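Local coordinates for dextranase (Pseudarthrobacter oxydans, PDB 6NZS), which hydrolyses internal alpha-1,6-glucosidic linkages of dextran as an endo-acting family 49 glycoside hydrolase, at residues G24-D29 and Y261-F266; P60-D65 and V334-Y339; Y289-D294 and Y299-G304. One frame throughout, in Å; residues are numbered along the deposited sequence.

All three contacts lie on the same side of the chain's centre. Interactions 1 and 2 join two loops of the N-terminal Ig-like domain to the beta-solenoid; their centres are about 10 Å apart, and Pro-25 CD packs against Ser-62 O at 3.6 Å. Glu-287 borders both, touching Thr-26 of the first and Ser-62 and Glu-336 of the second. Interaction 3 folds a solenoid loop onto itself, with its centre about 13 Å from that of interaction 2 and about 17 Å from that of interaction 1. Pro-338 O and Glu-292 N, 3.1 Å apart, probably form a hydrogen bond between interactions 2 and 3, while Tyr-289 OH packs on Gly-264 CA of interaction 1.

Interaction 1: residues G24-D29 and Y261-F266; sequences GPTGND and YVKGAF
Lys-263 reaches from the end of strand 260-263 to the loop 24-29, where its ammonium nitrogen NZ donates a 2.7 Å hydrogen bond to Gly-27 O. The donor stands 28° from the carbonyl plane, and the C=O...N angle is 146°. CG lies beside the backbone N, opposite the carbonyl carbon (chi1 -53°), and every later torsion is extended, which carries NZ straight across the gap between the two backbones. On its way the aliphatic part passes Asn-28 O, which is 3.9 Å from CE. Thr-26 meets the lysine at a slant, with its OG1 3.3 Å from NZ. A water, 2.8 Å from Thr-26 O, probably donates to it; it also lies beside NZ, but too close for that distance to be trusted. Glu-30 O takes a further hydrogen bond from NZ, and Glu-287 adds a long, weak ion pair. A methionine in place of the lysine would probably leave the carbonyls of Gly-27 and Glu-30 without their shared charged donor. Strand 260-263 runs parallel between strands 235-238 and 283-285, as in a beta-solenoid, and the lysine ties this stack of coils to a loop of the N-terminal Ig-like domain.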
ATOM      1  N   GLY A  24     -21.502   4.402  -9.369  1.00 13.56           N
ATOM      2  CA  GLY A  24     -21.047   5.697  -9.804  1.00 15.49           C
ATOM      3  C   GLY A  24     -20.518   6.539  -8.668  1.00 14.42           C
ATOM      4  O   GLY A  24     -20.468   6.109  -7.511  1.00 12.89           O
ATOM      5  N   PRO A  25     -20.087   7.758  -8.986  1.00 13.80           N
ATOM      6  CA  PRO A  25     -19.517   8.628  -7.953  1.00 12.77           C
ATOM      7  C   PRO A  25     -20.582   9.052  -6.962  1.00 13.62           C
ATOM      8  O   PRO A  25     -21.740   9.276  -7.322  1.00 15.93           O
ATOM      9  CB  PRO A  25     -18.999   9.830  -8.753  1.00 13.58           C
ATOM     10  CG  PRO A  25     -19.827   9.829  -9.998  1.00 15.37           C
ATOM     11  CD  PRO A  25     -20.058   8.380 -10.319  1.00 15.10           C
ATOM     12  N   THR A  26     -20.192   9.140  -5.695  1.00 13.84           N
ATOM     13  CA  THR A  26     -21.132   9.650  -4.716  1.00 13.94           C
ATOM     14  C   THR A  26     -21.171  11.175  -4.781  1.00 15.16           C
ATOM     15  O   THR A  26     -20.268  11.826  -5.321  1.00 15.42           O
ATOM     16  CB  THR A  26     -20.754   9.180  -3.313  1.00 14.21           C
ATOM     17  OG1 THR A  26     -19.414   9.591  -3.025  1.00 15.22           O
ATOM     18  CG2 THR A  26     -20.829   7.665  -3.235  1.00 13.04           C
ATOM     19  N   GLY A  27     -22.243  11.742  -4.234  1.00 16.03           N
ATOM     20  CA  GLY A  27     -22.349  13.186  -4.164  1.00 17.23           C
ATOM     21  C   GLY A  27     -21.283  13.790  -3.272  1.00 18.25           C
ATOM     22  O   GLY A  27     -20.663  13.118  -2.447  1.00 16.46           O
ATOM     23  N   ASN A  28     -21.066  15.098  -3.452  1.00 18.23           N
ATOM     24  CA  ASN A  28     -20.038  15.785  -2.675  1.00 18.20           C
ATOM     25  C   ASN A  28     -20.278  15.651  -1.179  1.00 17.43           C
ATOM     26  O   ASN A  28     -19.321  15.588  -0.399  1.00 20.00           O
ATOM     27  CB  ASN A  28     -19.990  17.261  -3.069  1.00 20.96           C
ATOM     28  CG  ASN A  28     -19.345  17.476  -4.418  1.00 25.59           C
ATOM     29  OD1 ASN A  28     -18.964  16.522  -5.094  1.00 23.19           O
ATOM     30  ND2 ASN A  28     -19.218  18.736  -4.822  1.00 33.36           N
ATOM     31  N   ASP A  29     -21.541  15.580  -0.766  1.00 16.92           N
ATOM     32  CA  ASP A  29     -21.917  15.518   0.637  1.00 16.13           C
ATOM     33  C   ASP A  29     -22.301  14.113   1.086  1.00 17.03           C
ATOM     34  O   ASP A  29     -22.973  13.962   2.111  1.00 20.31           O
ATOM     35  CB  ASP A  29     -23.064  16.495   0.916  1.00 21.72           C
ATOM     36  CG  ASP A  29     -24.300  16.212   0.062  1.00 31.45           C
ATOM     37  OD1 ASP A  29     -24.214  15.414  -0.902  1.00 27.86           O
ATOM     38  OD2 ASP A  29     -25.365  16.796   0.360  1.00 38.58           O
ATOM     39  N   TYR A 261     -14.173  12.557   7.080  1.00 12.34           N
ATOM     40  CA  TYR A 261     -13.999  12.052   5.721  1.00 10.69           C
ATOM     41  C   TYR A 261     -13.790  13.263   4.824  1.00 12.76           C
ATOM     42  O   TYR A 261     -14.722  14.044   4.601  1.00 13.33           O
ATOM     43  CB  TYR A 261     -15.228  11.252   5.287  1.00 13.56           C
ATOM     44  CG  TYR A 261     -15.033  10.417   4.034  1.00 13.55           C
ATOM     45  CD1 TYR A 261     -15.163  10.972   2.770  1.00 15.23           C
ATOM     46  CD2 TYR A 261     -14.730   9.062   4.125  1.00 11.32           C
ATOM     47  CE1 TYR A 261     -15.000  10.204   1.635  1.00 14.35           C
ATOM     48  CE2 TYR A 261     -14.563   8.285   2.988  1.00 12.16           C
ATOM     49  CZ  TYR A 261     -14.695   8.861   1.752  1.00 13.59           C
ATOM     50  OH  TYR A 261     -14.527   8.080   0.630  1.00 14.73           O
ATOM     51  N   VAL A 262     -12.566  13.433   4.339  1.00 10.29           N
ATOM     52  CA  VAL A 262     -12.185  14.584   3.530  1.00 10.42           C
ATOM     53  C   VAL A 262     -11.912  14.098   2.113  1.00 11.94           C
ATOM     54  O   VAL A 262     -10.993  13.300   1.889  1.00 12.42           O
ATOM     55  CB  VAL A 262     -10.942  15.277   4.108  1.00 11.97           C
ATOM     56  CG1 VAL A 262     -10.523  16.440   3.209  1.00 13.58           C
ATOM     57  CG2 VAL A 262     -11.218  15.753   5.533  1.00 13.46           C
ATOM     58  N   LYS A 263     -12.697  14.583   1.153  1.00 12.15           N
ATOM     59  CA  LYS A 263     -12.410  14.358  -0.261  1.00 11.28           C
ATOM     60  C   LYS A 263     -11.489  15.482  -0.717  1.00 13.41           C
ATOM     61  O   LYS A 263     -11.901  16.650  -0.743  1.00 14.28           O
ATOM     62  CB  LYS A 263     -13.708  14.353  -1.061  1.00 13.93           C
ATOM     63  CG  LYS A 263     -14.733  13.384  -0.516  1.00 13.44           C
ATOM     64  CD  LYS A 263     -16.027  13.421  -1.309  1.00 13.73           C
ATOM     65  CE  LYS A 263     -17.044  12.475  -0.682  1.00 16.89           C
ATOM     66  NZ  LYS A 263     -18.203  12.265  -1.582  1.00 19.85           N
ATOM     67  N   GLY A 264     -10.241  15.148  -1.027  1.00 11.36           N
ATOM     68  CA  GLY A 264      -9.260  16.167  -1.376  1.00 12.47           C
ATOM     69  C   GLY A 264      -7.837  15.644  -1.242  1.00 14.39           C
ATOM     70  O   GLY A 264      -7.602  14.440  -1.213  1.00 12.97           O
ATOM     71  N   ALA A 265      -6.897  16.592  -1.190  1.00 14.12           N
ATOM     72  CA  ALA A 265      -5.466  16.313  -1.147  1.00 15.26           C
ATOM     73  C   ALA A 265      -4.775  17.545  -0.584  1.00 14.18           C
ATOM     74  O   ALA A 265      -5.335  18.642  -0.593  1.00 14.92           O
ATOM     75  CB  ALA A 265      -4.911  15.968  -2.531  1.00 13.58           C
ATOM     76  N   PHE A 266      -3.558  17.355  -0.078  1.00 12.65           N
ATOM     77  CA  PHE A 266      -2.851  18.427   0.614  1.00 13.46           C
ATOM     78  C   PHE A 266      -1.439  18.551   0.080  1.00 13.97           C
ATOM     79  O   PHE A 266      -0.728  17.551  -0.067  1.00 14.06           O
ATOM     80  CB  PHE A 266      -2.782  18.180   2.125  1.00 14.47           C
ATOM     81  CG  PHE A 266      -4.100  18.319   2.822  1.00 15.11           C
ATOM     82  CD1 PHE A 266      -4.602  19.568   3.141  1.00 16.88           C
ATOM     83  CD2 PHE A 266      -4.842  17.196   3.156  1.00 13.05           C
ATOM     84  CE1 PHE A 266      -5.819  19.700   3.777  1.00 16.21           C
ATOM     85  CE2 PHE A 266      -6.063  17.325   3.800  1.00 15.62           C
ATOM     86  CZ  PHE A 266      -6.553  18.579   4.105  1.00 14.30           C
TER
HETATM   87  O   HOH W   1     -17.812  12.270  -3.973  1.00 23.26           O

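Interaction 2: residues P60-D65 and V334-Y339; sequences PRSGKD and VAEPPY
The carboxylate of Glu-336 is gripped by two serine hydroxyls, one at each oxygen: Ser-62 OG donates to OE2, and Ser-58 OG, just before the loop 60-65, is hydrogen-bonded to OE1. The bond from Ser-62 OG to Glu-336 OE2 is modelled at 2.4 Å, so short that its exact length is doubtful, although the pairing itself is plain. Ser-62 OG also lies 3.5 Å from Glu-336 OE1. The glutamate chain is extended beyond CG and points its carboxylate across to the loop. Its first torsion (chi1 -111°) and that of Ser-62 (chi1 -94°) both lie off the staggered positions.

The backbone on each side helps to bring the hydroxyl and the carboxylate together. Arg-61, Ser-62 and Gly-63 all have positive phi, and the chain makes two successive tight turns, closed by hydrogen bonds from Gly-63 N to Pro-60 O (2.9 Å) and from Lys-64 N to Arg-61 O (3.0 Å). Across the contact, Glu-336 also has positive phi, at the point where the chain leaves strand 325-335 and enters Pro-337 and Pro-338. Arg-61 turns its side chain elsewhere, to a salt bridge with Asp-73.

The charge of Glu-336 is probably offset largely by the two hydroxyls. Lys-64 NZ stays 6.3 Å from Glu-336 OE2 and is hydrogen-bonded to Glu-287 O. With Ser-62 and Glu-336 buried at the boundary between the Ig-like domain and the solenoid, and with Glu-287 packed against Glu-336, the carboxylate may be somewhat harder to ionise than one in water, and the hydroxyl bonds would help to offset that cost.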
ATOM      1  N   PRO A  60     -13.678   0.902  -8.277  1.00  9.65           N
ATOM      2  CA  PRO A  60     -12.737   1.367  -9.309  1.00 10.52           C
ATOM      3  C   PRO A  60     -13.245   2.617 -10.014  1.00  9.49           C
ATOM      4  O   PRO A  60     -14.382   2.663 -10.494  1.00 11.66           O
ATOM      5  CB  PRO A  60     -12.643   0.170 -10.266  1.00 10.41           C
ATOM      6  CG  PRO A  60     -12.973  -1.021  -9.402  1.00 10.80           C
ATOM      7  CD  PRO A  60     -14.015  -0.523  -8.439  1.00 11.15           C
ATOM      8  N   ARG A  61     -12.388   3.637 -10.070  1.00 10.68           N
ATOM      9  CA  ARG A  61     -12.700   4.936 -10.667  1.00 10.42           C
ATOM     10  C   ARG A  61     -13.844   5.644  -9.965  1.00 12.06           C
ATOM     11  O   ARG A  61     -14.420   6.584 -10.520  1.00 11.38           O
ATOM     12  CB  ARG A  61     -13.016   4.848 -12.172  1.00 10.78           C
ATOM     13  CG  ARG A  61     -12.077   3.997 -12.975  1.00 12.00           C
ATOM     14  CD  ARG A  61     -12.199   4.327 -14.470  1.00 11.24           C
ATOM     15  NE  ARG A  61     -11.304   3.487 -15.251  1.00 12.12           N
ATOM     16  CZ  ARG A  61     -11.641   2.306 -15.751  1.00 10.11           C
ATOM     17  NH1 ARG A  61     -12.874   1.840 -15.590  1.00 11.17           N
ATOM     18  NH2 ARG A  61     -10.744   1.598 -16.420  1.00 12.50           N
ATOM     19  N   SER A  62     -14.220   5.206  -8.759  1.00  9.74           N
ATOM     20  CA  SER A  62     -15.470   5.646  -8.143  1.00 10.40           C
ATOM     21  C   SER A  62     -16.678   5.396  -9.043  1.00 11.79           C
ATOM     22  O   SER A  62     -17.705   6.054  -8.885  1.00 13.09           O
ATOM     23  CB  SER A  62     -15.438   7.113  -7.673  1.00 11.08           C
ATOM     24  OG  SER A  62     -15.071   7.223  -6.304  1.00 14.64           O
ATOM     25  N   GLY A  63     -16.574   4.458  -9.978  1.00 11.14           N
ATOM     26  CA  GLY A  63     -17.662   4.163 -10.891  1.00 10.89           C
ATOM     27  C   GLY A  63     -17.805   5.143 -12.028  1.00 13.36           C
ATOM     28  O   GLY A  63     -18.759   5.033 -12.809  1.00 16.92           O
ATOM     29  N   LYS A  64     -16.890   6.096 -12.143  1.00 13.37           N
ATOM     30  CA  LYS A  64     -16.943   7.075 -13.215  1.00 15.64           C
ATOM     31  C   LYS A  64     -16.461   6.465 -14.522  1.00 14.62           C
ATOM     32  O   LYS A  64     -15.654   5.530 -14.545  1.00 16.13           O
ATOM     33  CB  LYS A  64     -16.068   8.282 -12.873  1.00 14.45           C
ATOM     34  CG  LYS A  64     -16.592   9.083 -11.701  1.00 17.05           C
ATOM     35  CD  LYS A  64     -15.688  10.266 -11.407  1.00 17.55           C
ATOM     36  CE  LYS A  64     -14.521   9.852 -10.534  1.00 17.88           C
ATOM     37  NZ  LYS A  64     -13.597  10.993 -10.263  1.00 17.69           N
ATOM     38  N   ASP A  65     -16.984   6.991 -15.624  1.00 16.14           N
ATOM     39  CA  ASP A  65     -16.362   6.741 -16.909  1.00 17.80           C
ATOM     40  C   ASP A  65     -15.037   7.492 -16.989  1.00 18.54           C
ATOM     41  O   ASP A  65     -14.764   8.410 -16.212  1.00 18.04           O
ATOM     42  CB  ASP A  65     -17.260   7.234 -18.044  1.00 20.48           C
ATOM     43  CG  ASP A  65     -18.528   6.420 -18.185  1.00 25.41           C
ATOM     44  OD1 ASP A  65     -18.523   5.220 -17.841  1.00 27.15           O
ATOM     45  OD2 ASP A  65     -19.532   6.987 -18.661  1.00 34.55           O
ATOM     46  N   VAL A 334      -5.555   6.916   3.365  1.00  9.59           N
ATOM     47  CA  VAL A 334      -5.553   7.568   2.058  1.00  9.97           C
ATOM     48  C   VAL A 334      -6.285   6.647   1.091  1.00 10.40           C
ATOM     49  O   VAL A 334      -5.844   5.517   0.846  1.00 10.43           O
ATOM     50  CB  VAL A 334      -4.116   7.848   1.589  1.00 10.62           C
ATOM     51  CG1 VAL A 334      -4.109   8.372   0.150  1.00 14.12           C
ATOM     52  CG2 VAL A 334      -3.450   8.840   2.540  1.00 11.91           C
ATOM     53  N   ALA A 335      -7.414   7.107   0.552  1.00 10.39           N
ATOM     54  CA  ALA A 335      -8.269   6.285  -0.293  1.00 10.37           C
ATOM     55  C   ALA A 335      -8.317   6.832  -1.711  1.00 12.43           C
ATOM     56  O   ALA A 335      -8.299   8.049  -1.920  1.00 11.61           O
ATOM     57  CB  ALA A 335      -9.693   6.243   0.263  1.00 11.31           C
ATOM     58  N   GLU A 336      -8.403   5.919  -2.675  1.00 11.99           N
ATOM     59  CA  GLU A 336      -8.667   6.250  -4.072  1.00 12.15           C
ATOM     60  C   GLU A 336      -7.782   7.359  -4.647  1.00 12.00           C
ATOM     61  O   GLU A 336      -8.283   8.360  -5.172  1.00 13.15           O
ATOM     62  CB  GLU A 336     -10.141   6.569  -4.279  1.00 14.91           C
ATOM     63  CG  GLU A 336     -10.869   5.538  -5.093  1.00 17.31           C
ATOM     64  CD  GLU A 336     -12.366   5.746  -5.099  1.00 12.10           C
ATOM     65  OE1 GLU A 336     -13.079   5.022  -4.377  1.00 14.18           O
ATOM     66  OE2 GLU A 336     -12.823   6.624  -5.847  1.00 14.50           O
ATOM     67  N   PRO A 337      -6.467   7.204  -4.597  1.00 10.23           N
ATOM     68  CA  PRO A 337      -5.584   8.220  -5.172  1.00 11.16           C
ATOM     69  C   PRO A 337      -5.700   8.235  -6.689  1.00 11.32           C
ATOM     70  O   PRO A 337      -5.890   7.183  -7.324  1.00 12.24           O
ATOM     71  CB  PRO A 337      -4.189   7.759  -4.726  1.00 11.56           C
ATOM     72  CG  PRO A 337      -4.326   6.290  -4.540  1.00 11.78           C
ATOM     73  CD  PRO A 337      -5.711   6.080  -4.014  1.00 11.84           C
ATOM     74  N   PRO A 338      -5.603   9.416  -7.309  1.00 11.53           N
ATOM     75  CA  PRO A 338      -5.574   9.502  -8.776  1.00 13.49           C
ATOM     76  C   PRO A 338      -4.179   9.362  -9.369  1.00 13.30           C
ATOM     77  O   PRO A 338      -4.051   9.263 -10.603  1.00 13.42           O
ATOM     78  CB  PRO A 338      -6.106  10.918  -9.029  1.00 12.71           C
ATOM     79  CG  PRO A 338      -5.580  11.703  -7.854  1.00 11.82           C
ATOM     80  CD  PRO A 338      -5.684  10.745  -6.675  1.00 11.37           C
ATOM     81  N   TYR A 339      -3.146   9.339  -8.527  1.00 13.00           N
ATOM     82  CA  TYR A 339      -1.746   9.299  -8.952  1.00 12.79           C
ATOM     83  C   TYR A 339      -0.917   8.842  -7.747  1.00 14.25           C
ATOM     84  O   TYR A 339      -1.443   8.163  -6.862  1.00 13.72           O
ATOM     85  CB  TYR A 339      -1.348  10.675  -9.528  1.00 15.67           C
ATOM     86  CG  TYR A 339      -0.120  10.659 -10.420  1.00 16.24           C
ATOM     87  CD1 TYR A 339      -0.124   9.970 -11.624  1.00 18.13           C
ATOM     88  CD2 TYR A 339       1.038  11.340 -10.056  1.00 19.09           C
ATOM     89  CE1 TYR A 339       0.992   9.957 -12.448  1.00 20.98           C
ATOM     90  CE2 TYR A 339       2.160  11.336 -10.875  1.00 19.91           C
ATOM     91  CZ  TYR A 339       2.128  10.642 -12.069  1.00 21.66           C
ATOM     92  OH  TYR A 339       3.235  10.625 -12.899  1.00 23.64           O
TER

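Interaction 3: residues Y289-D294 and Y299-G304; sequences YVYEAD and YNHLSG
His-301 ND1 donates to Tyr-291 O at 2.8 Å with an almost straight N-H...O angle of 175°. The acceptor lies practically in the imidazole plane, whereas the nitrogen stands above the carbonyl plane. Both side chains have CG opposite the backbone N (chi1 174° for His-301) and lie alongside each other; the ring planes are only 22° apart, but the rings are well offset, with centroids 6.0 Å apart. Glu-292 crosses the imidazole obliquely and brings OE1 to 3.2 Å from His-301 CE1; the same oxygen is salt-bridged to Lys-71. Leu-302 splits its methyls between two acids: CD2 lies by the Glu-292 carboxylate, and CD1 lies 3.2 Å from Asp-294 OD2, while Asp-294 OD1 is hydrogen-bonded to Asn-296 N. Val-290 points CG1 at Tyr-299 O, 3.6 Å away. Ala-293 and His-301 form a single beta bridge, hydrogen bonds from Asp-294 N to Asn-300 O and Tyr-299 N to Asp-294 O close the loop, and a water spans Val-290 N and Tyr-299 O. Residues 290 to 293 form a type II turn. This excursion between solenoid strands 283-285 and 316-320 is hydrogen-bonded through Ala-293 to Val-313, and Tyr-69, from the N-terminal Ig-like domain, stacks on His-301.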
ATOM      1  N   TYR A 289     -10.959  13.226  -8.001  1.00 14.60           N
ATOM      2  CA  TYR A 289      -9.971  13.568  -9.013  1.00 14.99           C
ATOM      3  C   TYR A 289      -9.951  12.517 -10.114  1.00 16.18           C
ATOM      4  O   TYR A 289     -10.048  11.316  -9.848  1.00 15.12           O
ATOM      5  CB  TYR A 289      -8.575  13.684  -8.396  1.00 14.97           C
ATOM      6  CG  TYR A 289      -8.466  14.730  -7.307  1.00 15.29           C
ATOM      7  CD1 TYR A 289      -8.662  16.077  -7.590  1.00 16.21           C
ATOM      8  CD2 TYR A 289      -8.163  14.371  -6.000  1.00 13.57           C
ATOM      9  CE1 TYR A 289      -8.572  17.036  -6.604  1.00 15.37           C
ATOM     10  CE2 TYR A 289      -8.060  15.320  -5.009  1.00 14.52           C
ATOM     11  CZ  TYR A 289      -8.267  16.651  -5.315  1.00 14.96           C
ATOM     12  OH  TYR A 289      -8.174  17.591  -4.311  1.00 15.45           O
ATOM     13  N   VAL A 290      -9.824  12.986 -11.357  1.00 15.73           N
ATOM     14  CA  VAL A 290      -9.639  12.093 -12.492  1.00 16.37           C
ATOM     15  C   VAL A 290      -8.250  11.465 -12.423  1.00 15.42           C
ATOM     16  O   VAL A 290      -7.315  12.024 -11.831  1.00 14.21           O
ATOM     17  CB  VAL A 290      -9.841  12.882 -13.801  1.00 15.90           C
ATOM     18  CG1 VAL A 290      -8.713  13.899 -14.002  1.00 16.71           C
ATOM     19  CG2 VAL A 290      -9.942  11.954 -14.999  1.00 15.58           C
ATOM     20  N   TYR A 291      -8.114  10.278 -13.016  1.00 13.32           N
ATOM     21  CA  TYR A 291      -6.801   9.672 -13.202  1.00 13.74           C
ATOM     22  C   TYR A 291      -5.859  10.681 -13.835  1.00 16.12           C
ATOM     23  O   TYR A 291      -6.207  11.330 -14.823  1.00 15.24           O
ATOM     24  CB  TYR A 291      -6.934   8.482 -14.149  1.00 13.92           C
ATOM     25  CG  TYR A 291      -5.639   7.789 -14.522  1.00 14.07           C
ATOM     26  CD1 TYR A 291      -4.802   7.253 -13.549  1.00 14.16           C
ATOM     27  CD2 TYR A 291      -5.264   7.648 -15.857  1.00 14.33           C
ATOM     28  CE1 TYR A 291      -3.638   6.597 -13.891  1.00 12.78           C
ATOM     29  CE2 TYR A 291      -4.102   6.995 -16.211  1.00 14.16           C
ATOM     30  CZ  TYR A 291      -3.285   6.465 -15.230  1.00 13.41           C
ATOM     31  OH  TYR A 291      -2.126   5.809 -15.590  1.00 16.33           O
ATOM     32  N   GLU A 292      -4.659  10.802 -13.265  1.00 14.21           N
ATOM     33  CA  GLU A 292      -3.639  11.717 -13.784  1.00 16.52           C
ATOM     34  C   GLU A 292      -4.179  13.141 -13.887  1.00 19.41           C
ATOM     35  O   GLU A 292      -3.913  13.862 -14.855  1.00 19.43           O
ATOM     36  CB  GLU A 292      -3.059  11.230 -15.117  1.00 17.12           C
ATOM     37  CG  GLU A 292      -1.964  10.173 -14.992  1.00 19.47           C
ATOM     38  CD  GLU A 292      -1.398   9.747 -16.338  1.00 17.38           C
ATOM     39  OE1 GLU A 292      -2.169   9.701 -17.319  1.00 19.15           O
ATOM     40  OE2 GLU A 292      -0.184   9.460 -16.418  1.00 18.98           O
ATOM     41  N   ALA A 293      -4.953  13.551 -12.883  1.00 18.43           N
ATOM     42  CA  ALA A 293      -5.408  14.932 -12.793  1.00 18.95           C
ATOM     43  C   ALA A 293      -4.203  15.862 -12.738  1.00 19.04           C
ATOM     44  O   ALA A 293      -3.393  15.790 -11.810  1.00 19.77           O
ATOM     45  CB  ALA A 293      -6.277  15.109 -11.548  1.00 19.65           C
ATOM     46  N   ASP A 294      -4.065  16.717 -13.753  1.00 22.59           N
ATOM     47  CA  ASP A 294      -2.867  17.526 -13.949  1.00 22.60           C
ATOM     48  C   ASP A 294      -3.145  18.961 -13.516  1.00 24.64           C
ATOM     49  O   ASP A 294      -4.079  19.595 -14.016  1.00 24.78           O
ATOM     50  CB  ASP A 294      -2.434  17.485 -15.417  1.00 25.09           C
ATOM     51  CG  ASP A 294      -1.002  17.972 -15.629  1.00 27.14           C
ATOM     52  OD1 ASP A 294      -0.405  18.540 -14.687  1.00 26.07           O
ATOM     53  OD2 ASP A 294      -0.468  17.783 -16.748  1.00 29.34           O
ATOM     54  N   TYR A 299      -6.647  20.671 -13.580  1.00 25.38           N
ATOM     55  CA  TYR A 299      -7.056  19.435 -12.911  1.00 23.59           C
ATOM     56  C   TYR A 299      -7.714  18.436 -13.856  1.00 27.67           C
ATOM     57  O   TYR A 299      -8.131  17.357 -13.409  1.00 22.67           O
ATOM     58  CB  TYR A 299      -7.947  19.660 -11.679  1.00 22.96           C
ATOM     59  CG  TYR A 299      -7.258  20.372 -10.543  1.00 23.31           C
ATOM     60  CD1 TYR A 299      -7.068  21.749 -10.572  1.00 23.82           C
ATOM     61  CD2 TYR A 299      -6.797  19.670  -9.433  1.00 21.33           C
ATOM     62  CE1 TYR A 299      -6.438  22.404  -9.533  1.00 23.33           C
ATOM     63  CE2 TYR A 299      -6.164  20.317  -8.391  1.00 22.76           C
ATOM     64  CZ  TYR A 299      -5.988  21.685  -8.449  1.00 23.24           C
ATOM     65  OH  TYR A 299      -5.364  22.331  -7.409  1.00 21.02           O
ATOM     66  N   ASN A 300      -7.844  18.757 -15.139  1.00 24.78           N
ATOM     67  CA  ASN A 300      -8.316  17.766 -16.088  1.00 24.98           C
ATOM     68  C   ASN A 300      -7.213  16.747 -16.355  1.00 21.39           C
ATOM     69  O   ASN A 300      -6.052  16.927 -15.971  1.00 22.62           O
ATOM     70  CB  ASN A 300      -8.751  18.438 -17.389  1.00 27.32           C
ATOM     71  CG  ASN A 300      -9.893  19.408 -17.185  1.00 26.74           C
ATOM     72  OD1 ASN A 300      -9.789  20.590 -17.522  1.00 34.13           O
ATOM     73  ND2 ASN A 300     -10.991  18.919 -16.624  1.00 27.16           N
ATOM     74  N   HIS A 301      -7.587  15.658 -17.023  1.00 20.15           N
ATOM     75  CA  HIS A 301      -6.631  14.601 -17.312  1.00 19.44           C
ATOM     76  C   HIS A 301      -5.453  15.128 -18.134  1.00 25.35           C
ATOM     77  O   HIS A 301      -5.595  16.035 -18.959  1.00 25.64           O
ATOM     78  CB  HIS A 301      -7.312  13.449 -18.050  1.00 18.67           C
ATOM     79  CG  HIS A 301      -6.366  12.385 -18.500  1.00 20.20           C
ATOM     80  ND1 HIS A 301      -5.823  11.461 -17.636  1.00 15.80           N
ATOM     81  CD2 HIS A 301      -5.844  12.111 -19.719  1.00 18.66           C
ATOM     82  CE1 HIS A 301      -5.018  10.654 -18.302  1.00 18.78           C
ATOM     83  NE2 HIS A 301      -5.010  11.030 -19.571  1.00 21.27           N
ATOM     84  N   LEU A 302      -4.288  14.525 -17.896  1.00 23.90           N
ATOM     85  CA  LEU A 302      -3.032  14.899 -18.539  1.00 25.95           C
ATOM     86  C   LEU A 302      -3.169  15.007 -20.055  1.00 27.25           C
ATOM     87  O   LEU A 302      -3.698  14.107 -20.712  1.00 27.87           O
ATOM     88  CB  LEU A 302      -2.013  13.816 -18.202  1.00 26.69           C
ATOM     89  CG  LEU A 302      -0.651  13.852 -18.869  1.00 32.54           C
ATOM     90  CD1 LEU A 302       0.094  15.073 -18.365  1.00 34.32           C
ATOM     91  CD2 LEU A 302       0.083  12.555 -18.551  1.00 29.07           C
ATOM     92  N   SER A 303      -2.641  16.098 -20.614  1.00 34.67           N
ATOM     93  CA  SER A 303      -2.746  16.370 -22.042  1.00 37.66           C
ATOM     94  C   SER A 303      -1.429  16.923 -22.565  1.00 36.38           C
ATOM     95  O   SER A 303      -0.851  17.828 -21.960  1.00 44.64           O
ATOM     96  CB  SER A 303      -3.863  17.385 -22.321  1.00 39.77           C
ATOM     97  OG  SER A 303      -4.147  17.466 -23.711  1.00 43.60           O
ATOM     98  N   GLY A 304      -0.959  16.371 -23.679  1.00 39.66           N
ATOM     99  CA  GLY A 304       0.139  16.964 -24.426  1.00 42.62           C
ATOM    100  C   GLY A 304       1.517  16.861 -23.809  1.00 41.88           C
ATOM    101  O   GLY A 304       2.294  17.820 -23.887  1.00 45.73           O
TER
HETATM  102  O   HOH W   2      -9.796  16.126 -11.495  1.00 19.62           O
HETATM  103  O   HOH W   3      -1.793  17.935 -19.119  1.00 33.02           O